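Local coordinates for protein putative zinc protease (Bordetella pertussis, PDB 3IH6) that probably acts as a zinc-dependent endopeptidase of the M16 family, this chain being the piece that partly matches the family's inactive domain, at residues Q134-P139 against L157-R162; K127-W132 against D163-A168. All coordinates share one frame; numbering follows the deposited sequence.

Contact 1: Q134-P139 against L157-R162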
loop_
_atom_site.group_PDB
_atom_site.type_symbol
_atom_site.label_atom_id
_atom_site.label_comp_id
_atom_site.label_asym_id
_atom_site.label_seq_id
_atom_site.Cartn_x
_atom_site.Cartn_y
_atom_site.Cartn_z
ATOM N N GLN E 134 -8.999 -2.073 -10.063
ATOM C CA GLN E 134 -8.097 -1.472 -9.071
ATOM C C GLN E 134 -6.815 -1.021 -9.737
ATOM O O GLN E 134 -6.285 0.055 -9.404
ATOM C CB GLN E 134 -7.836 -2.411 -7.886
ATOM C CG GLN E 134 -8.994 -2.425 -6.915
ATOM C CD GLN E 134 -8.953 -3.596 -5.953
ATOM O OE1 GLN E 134 -7.888 -4.037 -5.549
ATOM N NE2 GLN E 134 -10.122 -4.098 -5.575
ATOM N N THR E 135 -6.329 -1.822 -10.687
ATOM C CA THR E 135 -5.167 -1.451 -11.483
ATOM C C THR E 135 -5.416 -0.207 -12.306
ATOM O O THR E 135 -4.647 0.748 -12.251
ATOM C CB THR E 135 -4.750 -2.577 -12.424
ATOM O OG1 THR E 135 -4.141 -3.601 -11.644
ATOM C CG2 THR E 135 -3.749 -2.085 -13.446
ATOM N N TYR E 136 -6.516 -0.227 -13.049
ATOM C CA TYR E 136 -6.870 0.842 -13.985
ATOM C C TYR E 136 -7.096 2.229 -13.323
ATOM O O TYR E 136 -6.814 3.291 -13.943
ATOM C CB TYR E 136 -8.074 0.352 -14.817
ATOM C CG TYR E 136 -8.729 1.405 -15.668
ATOM C CD1 TYR E 136 -8.134 1.836 -16.857
ATOM C CD2 TYR E 136 -9.950 1.977 -15.282
ATOM C CE1 TYR E 136 -8.745 2.811 -17.649
ATOM C CE2 TYR E 136 -10.562 2.946 -16.061
ATOM C CZ TYR E 136 -9.959 3.358 -17.244
ATOM O OH TYR E 136 -10.572 4.331 -18.013
ATOM N N ALA E 137 -7.545 2.243 -12.058
ATOM C CA ALA E 137 -7.833 3.505 -11.364
ATOM C C ALA E 137 -6.580 4.271 -10.886
ATOM O O ALA E 137 -6.674 5.415 -10.434
ATOM C CB ALA E 137 -8.804 3.272 -10.203
ATOM N N ASP E 138 -5.422 3.630 -11.012
ATOM C CA ASP E 138 -4.122 4.180 -10.609
ATOM C C ASP E 138 -3.230 4.316 -11.861
ATOM O O ASP E 138 -2.897 3.316 -12.494
ATOM C CB ASP E 138 -3.461 3.234 -9.572
ATOM C CG ASP E 138 -2.230 3.851 -8.887
ATOM O OD1 ASP E 138 -1.475 4.689 -9.486
ATOM O OD2 ASP E 138 -2.016 3.482 -7.721
ATOM N N PRO E 139 -2.878 5.558 -12.259
ATOM C CA PRO E 139 -1.901 5.753 -13.368
ATOM C C PRO E 139 -0.586 4.947 -13.209
ATOM O O PRO E 139 -0.111 4.360 -14.185
ATOM C CB PRO E 139 -1.602 7.255 -13.299
ATOM C CG PRO E 139 -2.897 7.854 -12.830
ATOM C CD PRO E 139 -3.512 6.832 -11.857
ATOM N N LEU E 157 -3.115 -5.922 -25.168
ATOM C CA LEU E 157 -3.478 -6.924 -24.155
ATOM C C LEU E 157 -4.063 -6.401 -22.810
ATOM O O LEU E 157 -5.025 -6.998 -22.260
ATOM C CB LEU E 157 -2.330 -7.931 -23.932
ATOM C CG LEU E 157 -1.985 -8.780 -25.165
ATOM C CD1 LEU E 157 -0.688 -9.537 -24.937
ATOM C CD2 LEU E 157 -3.124 -9.743 -25.438
ATOM N N PHE E 158 -3.501 -5.323 -22.260
ATOM C CA PHE E 158 -4.057 -4.746 -21.015
ATOM C C PHE E 158 -5.563 -4.569 -21.107
ATOM O O PHE E 158 -6.305 -4.957 -20.187
ATOM C CB PHE E 158 -3.381 -3.417 -20.626
ATOM C CG PHE E 158 -3.963 -2.803 -19.380
ATOM C CD1 PHE E 158 -3.904 -3.480 -18.166
ATOM C CD2 PHE E 158 -4.614 -1.596 -19.426
ATOM C CE1 PHE E 158 -4.464 -2.941 -17.024
ATOM C CE2 PHE E 158 -5.180 -1.048 -18.270
ATOM C CZ PHE E 158 -5.101 -1.730 -17.072
ATOM N N PHE E 159 -6.038 -4.051 -22.246
ATOM C CA PHE E 159 -7.455 -3.878 -22.444
ATOM C C PHE E 159 -8.162 -5.091 -23.003
ATOM O O PHE E 159 -9.321 -5.362 -22.651
ATOM C CB PHE E 159 -7.721 -2.654 -23.331
ATOM C CG PHE E 159 -7.253 -1.394 -22.723
ATOM C CD1 PHE E 159 -7.990 -0.788 -21.702
ATOM C CD2 PHE E 159 -6.052 -0.834 -23.114
ATOM C CE1 PHE E 159 -7.539 0.387 -21.122
ATOM C CE2 PHE E 159 -5.614 0.335 -22.539
ATOM C CZ PHE E 159 -6.364 0.937 -21.537
ATOM N N LEU E 160 -7.474 -5.820 -23.875
ATOM C CA LEU E 160 -8.082 -6.952 -24.551
ATOM C C LEU E 160 -8.361 -8.087 -23.574
ATOM O O LEU E 160 -9.436 -8.703 -23.666
ATOM C CB LEU E 160 -7.238 -7.429 -25.746
ATOM C CG LEU E 160 -7.662 -8.703 -26.508
ATOM C CD1 LEU E 160 -9.065 -8.631 -27.147
ATOM C CD2 LEU E 160 -6.597 -9.059 -27.573
ATOM N N GLN E 161 -7.426 -8.335 -22.634
ATOM C CA GLN E 161 -7.576 -9.411 -21.651
ATOM C C GLN E 161 -8.829 -9.124 -20.832
ATOM O O GLN E 161 -9.647 -10.016 -20.613
ATOM C CB GLN E 161 -6.336 -9.597 -20.731
ATOM C CG GLN E 161 -4.976 -10.054 -21.368
ATOM C CD GLN E 161 -5.025 -11.337 -22.207
ATOM O OE1 GLN E 161 -6.031 -11.647 -22.833
ATOM N NE2 GLN E 161 -3.898 -12.077 -22.247
ATOM N N ARG E 162 -9.004 -7.864 -20.431
ATOM C CA ARG E 162 -10.215 -7.424 -19.738
ATOM C C ARG E 162 -11.470 -7.747 -20.542
ATOM O O ARG E 162 -12.444 -8.280 -19.988
ATOM C CB ARG E 162 -10.151 -5.912 -19.451
ATOM C CG ARG E 162 -11.103 -5.428 -18.364
ATOM C CD ARG E 162 -12.411 -4.955 -18.925
ATOM N NE ARG E 162 -12.200 -3.735 -19.683
ATOM C CZ ARG E 162 -12.870 -2.608 -19.487
ATOM N NH1 ARG E 162 -12.588 -1.540 -20.232
ATOM N NH2 ARG E 162 -13.833 -2.557 -18.576
#
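F158 reaches from helix 157-167 to the last turn of helix 118-136, where T135 and Y136 receive it. From CB its ring is sent outward with CG anti to the backbone N (chi1 179°), which carries the far end of the ring toward helix 118-136. CD2, on one flank, lies over the centre of the F159 ring, 3.7 Å above that ring's plane. CE1, on the other, meets T135 CG2 at 3.7 Å, the methyl approaching the phenyl ring obliquely. At the tip, F158 CZ lies 3.9 Å from T135 CG2 and 4.3 Å from Y136 CB, the latter at the edge of the phenyl ring, near its plane. CE2 in turn lies at the edge of the Y136 ring. F159 joins in more loosely, its CE1 coming within 4.4 Å of Y136 CE1. The phenol end of Y136 looks elsewhere: its OH is hydrogen-bonded to Q90 OE1 of the second subunit. W132, one turn earlier on helix 118-136, stacks with both F158 and Y136, while A145 and L146 of helix 139-152 also touch F158. The arrangement is an aromatic cluster where three consecutive helices, 118-136, 139-152 and 157-167, pack together, next to the second subunit.

Contact 2: K127-W132 against D163-A168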
loop_
_atom_site.group_PDB
_atom_site.type_symbol
_atom_site.label_atom_id
_atom_site.label_comp_id
_atom_site.label_asym_id
_atom_site.label_seq_id
_atom_site.Cartn_x
_atom_site.Cartn_y
_atom_site.Cartn_z
ATOM N N LYS E 127 -13.595 -11.741 -9.323
ATOM C CA LYS E 127 -12.274 -11.519 -8.734
ATOM C C LYS E 127 -11.314 -10.843 -9.721
ATOM O O LYS E 127 -10.626 -9.848 -9.390
ATOM C CB LYS E 127 -11.685 -12.848 -8.256
ATOM C CG LYS E 127 -10.256 -12.725 -7.732
ATOM C CD LYS E 127 -9.712 -14.091 -7.282
ATOM C CE LYS E 127 -8.807 -13.907 -6.070
ATOM N NZ LYS E 127 -7.389 -13.727 -6.460
ATOM N N TRP E 128 -11.280 -11.386 -10.935
ATOM C CA TRP E 128 -10.390 -10.926 -12.018
ATOM C C TRP E 128 -10.687 -9.480 -12.364
ATOM O O TRP E 128 -9.752 -8.665 -12.463
ATOM C CB TRP E 128 -10.551 -11.807 -13.276
ATOM C CG TRP E 128 -9.381 -11.659 -14.235
ATOM C CD1 TRP E 128 -8.348 -12.519 -14.385
ATOM C CD2 TRP E 128 -9.122 -10.561 -15.133
ATOM N NE1 TRP E 128 -7.472 -12.046 -15.318
ATOM C CE2 TRP E 128 -7.919 -10.846 -15.795
ATOM C CE3 TRP E 128 -9.817 -9.379 -15.459
ATOM C CZ2 TRP E 128 -7.371 -10.008 -16.773
ATOM C CZ3 TRP E 128 -9.257 -8.522 -16.420
ATOM C CH2 TRP E 128 -8.045 -8.849 -17.064
ATOM N N LEU E 129 -11.978 -9.153 -12.523
ATOM C CA LEU E 129 -12.380 -7.800 -12.959
ATOM C C LEU E 129 -12.172 -6.734 -11.898
ATOM O O LEU E 129 -11.796 -5.621 -12.234
ATOM C CB LEU E 129 -13.818 -7.757 -13.511
ATOM C CG LEU E 129 -14.004 -8.563 -14.799
ATOM C CD1 LEU E 129 -15.461 -8.609 -15.179
ATOM C CD2 LEU E 129 -13.145 -8.051 -15.966
ATOM N N THR E 130 -12.398 -7.086 -10.633
ATOM C CA THR E 130 -12.098 -6.249 -9.460
ATOM C C THR E 130 -10.621 -5.863 -9.401
ATOM O O THR E 130 -10.280 -4.723 -9.115
ATOM C CB THR E 130 -12.468 -7.028 -8.141
ATOM O OG1 THR E 130 -13.837 -7.438 -8.204
ATOM C CG2 THR E 130 -12.254 -6.207 -6.896
ATOM N N ALA E 131 -9.751 -6.851 -9.628
ATOM C CA ALA E 131 -8.286 -6.619 -9.633
ATOM C C ALA E 131 -7.960 -5.655 -10.759
ATOM O O ALA E 131 -7.231 -4.689 -10.540
ATOM C CB ALA E 131 -7.519 -7.916 -9.798
ATOM N N TRP E 132 -8.586 -5.875 -11.919
ATOM C CA TRP E 132 -8.401 -5.040 -13.103
ATOM C C TRP E 132 -8.806 -3.570 -12.880
ATOM O O TRP E 132 -8.081 -2.677 -13.291
ATOM C CB TRP E 132 -9.116 -5.609 -14.348
ATOM C CG TRP E 132 -8.662 -4.889 -15.628
ATOM C CD1 TRP E 132 -7.636 -5.265 -16.480
ATOM C CD2 TRP E 132 -9.168 -3.650 -16.148
ATOM N NE1 TRP E 132 -7.504 -4.357 -17.495
ATOM C CE2 TRP E 132 -8.423 -3.348 -17.309
ATOM C CE3 TRP E 132 -10.187 -2.772 -15.753
ATOM C CZ2 TRP E 132 -8.679 -2.211 -18.085
ATOM C CZ3 TRP E 132 -10.426 -1.635 -16.518
ATOM C CH2 TRP E 132 -9.666 -1.366 -17.666
ATOM N N ASP E 163 -11.450 -7.428 -21.843
ATOM C CA ASP E 163 -12.629 -7.640 -22.678
ATOM C C ASP E 163 -12.954 -9.112 -22.817
ATOM O O ASP E 163 -14.115 -9.503 -22.722
ATOM C CB ASP E 163 -12.507 -6.969 -24.054
ATOM C CG ASP E 163 -12.698 -5.448 -23.980
ATOM O OD1 ASP E 163 -13.453 -4.969 -23.092
ATOM O OD2 ASP E 163 -12.070 -4.744 -24.800
ATOM N N ARG E 164 -11.913 -9.915 -23.008
ATOM C CA ARG E 164 -12.033 -11.375 -23.115
ATOM C C ARG E 164 -12.572 -11.987 -21.827
ATOM O O ARG E 164 -13.313 -12.935 -21.862
ATOM C CB ARG E 164 -10.671 -11.972 -23.403
ATOM C CG ARG E 164 -10.207 -11.768 -24.834
ATOM C CD ARG E 164 -8.746 -12.125 -24.980
ATOM N NE ARG E 164 -8.417 -12.242 -26.405
ATOM C CZ ARG E 164 -7.195 -12.399 -26.914
ATOM N NH1 ARG E 164 -6.116 -12.456 -26.133
ATOM N NH2 ARG E 164 -7.056 -12.480 -28.220
ATOM N N VAL E 165 -12.189 -11.422 -20.684
ATOM C CA VAL E 165 -12.679 -11.932 -19.399
ATOM C C VAL E 165 -14.152 -11.589 -19.204
ATOM O O VAL E 165 -14.945 -12.454 -18.832
ATOM C CB VAL E 165 -11.814 -11.434 -18.211
ATOM C CG1 VAL E 165 -12.574 -11.556 -16.859
ATOM C CG2 VAL E 165 -10.506 -12.177 -18.184
ATOM N N ARG E 166 -14.537 -10.350 -19.458
ATOM C CA ARG E 166 -15.949 -9.992 -19.290
ATOM C C ARG E 166 -16.908 -10.745 -20.219
ATOM O O ARG E 166 -18.070 -10.880 -19.874
ATOM C CB ARG E 166 -16.172 -8.485 -19.333
ATOM C CG ARG E 166 -15.635 -7.808 -20.540
ATOM C CD ARG E 166 -15.510 -6.320 -20.286
ATOM N NE ARG E 166 -16.655 -5.559 -20.776
ATOM C CZ ARG E 166 -16.919 -5.338 -22.063
ATOM N NH1 ARG E 166 -16.128 -5.834 -23.013
ATOM N NH2 ARG E 166 -17.992 -4.624 -22.400
ATOM N N GLU E 167 -16.413 -11.278 -21.342
ATOM C CA GLU E 167 -17.242 -11.970 -22.332
ATOM C C GLU E 167 -17.063 -13.489 -22.330
ATOM O O GLU E 167 -17.759 -14.217 -23.042
ATOM C CB GLU E 167 -16.965 -11.401 -23.723
ATOM N N ALA E 168 -16.103 -13.931 -21.514
ATOM C CA ALA E 168 -15.795 -15.325 -21.259
ATOM C C ALA E 168 -17.004 -16.241 -21.175
ATOM O O ALA E 168 -17.823 -16.079 -20.295
ATOM C CB ALA E 168 -15.047 -15.424 -19.984
#
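W128 is the first residue of 127-132 to meet helix 157-167, and it offers V165 a broad aromatic face. A chi1 of -162° sets the indole beside the backbone carbonyl carbon and turns it to the other helix, and V165 CG2 sits over the six-membered ring, 3.8 Å from its centroid and 14° off the normal, a CH-pi contact. The second methyl, V165 CG1, sits above the same face, 3.8 Å from W128 CE3. The indole N-H is used on helix 39-52, where NE1 is hydrogen-bonded to D45 OD2. L129 follows, running alongside V165 in the opposite sense with its CD2 3.7 Å from V165 CG1, so that one valine methyl touches both the leucine and the indole. Its other methyl, CD1, comes 4.2 Å from R166 CB, touching only the base of that arginine. Farther out, R166 NH1 forms a salt bridge of 2.8 Å with D163 OD1 on its own helix. Segments 127-132 and 163-167 run roughly antiparallel, at 148°, with their axes 10.3 Å apart at closest approach. Between them the helices adhere through nonpolar packing alone, with R166 paired to D163 of its own helix, so the match of the valine methyls to the indole face and the leucine sets the fit, while D45, by taking the NE1 hydrogen bond, probably helps fix the indole's rotation.

Both contacts join helix 118-136 to helix 157-167, with contact 1 nested inside the loop that contact 2 closes. Their centres are about 10 Å apart, and W132 bridges them: its NE1 probably hydrogen-bonds to F158 O, at 3.0 Å, and its ring packs against R162. Each is partly buried. Contact 2, nearer the centre of the chain, is backed by helix 39-52 and relies on aliphatic methyls against an indole; contact 1 lies farther out, beside helix 139-152, and relies mainly on aromatic rings. Each also reaches the second subunit, through the Y136 hydroxyl in contact 1 and the D163 carboxylate, bonded to Y191 OH there, in contact 2.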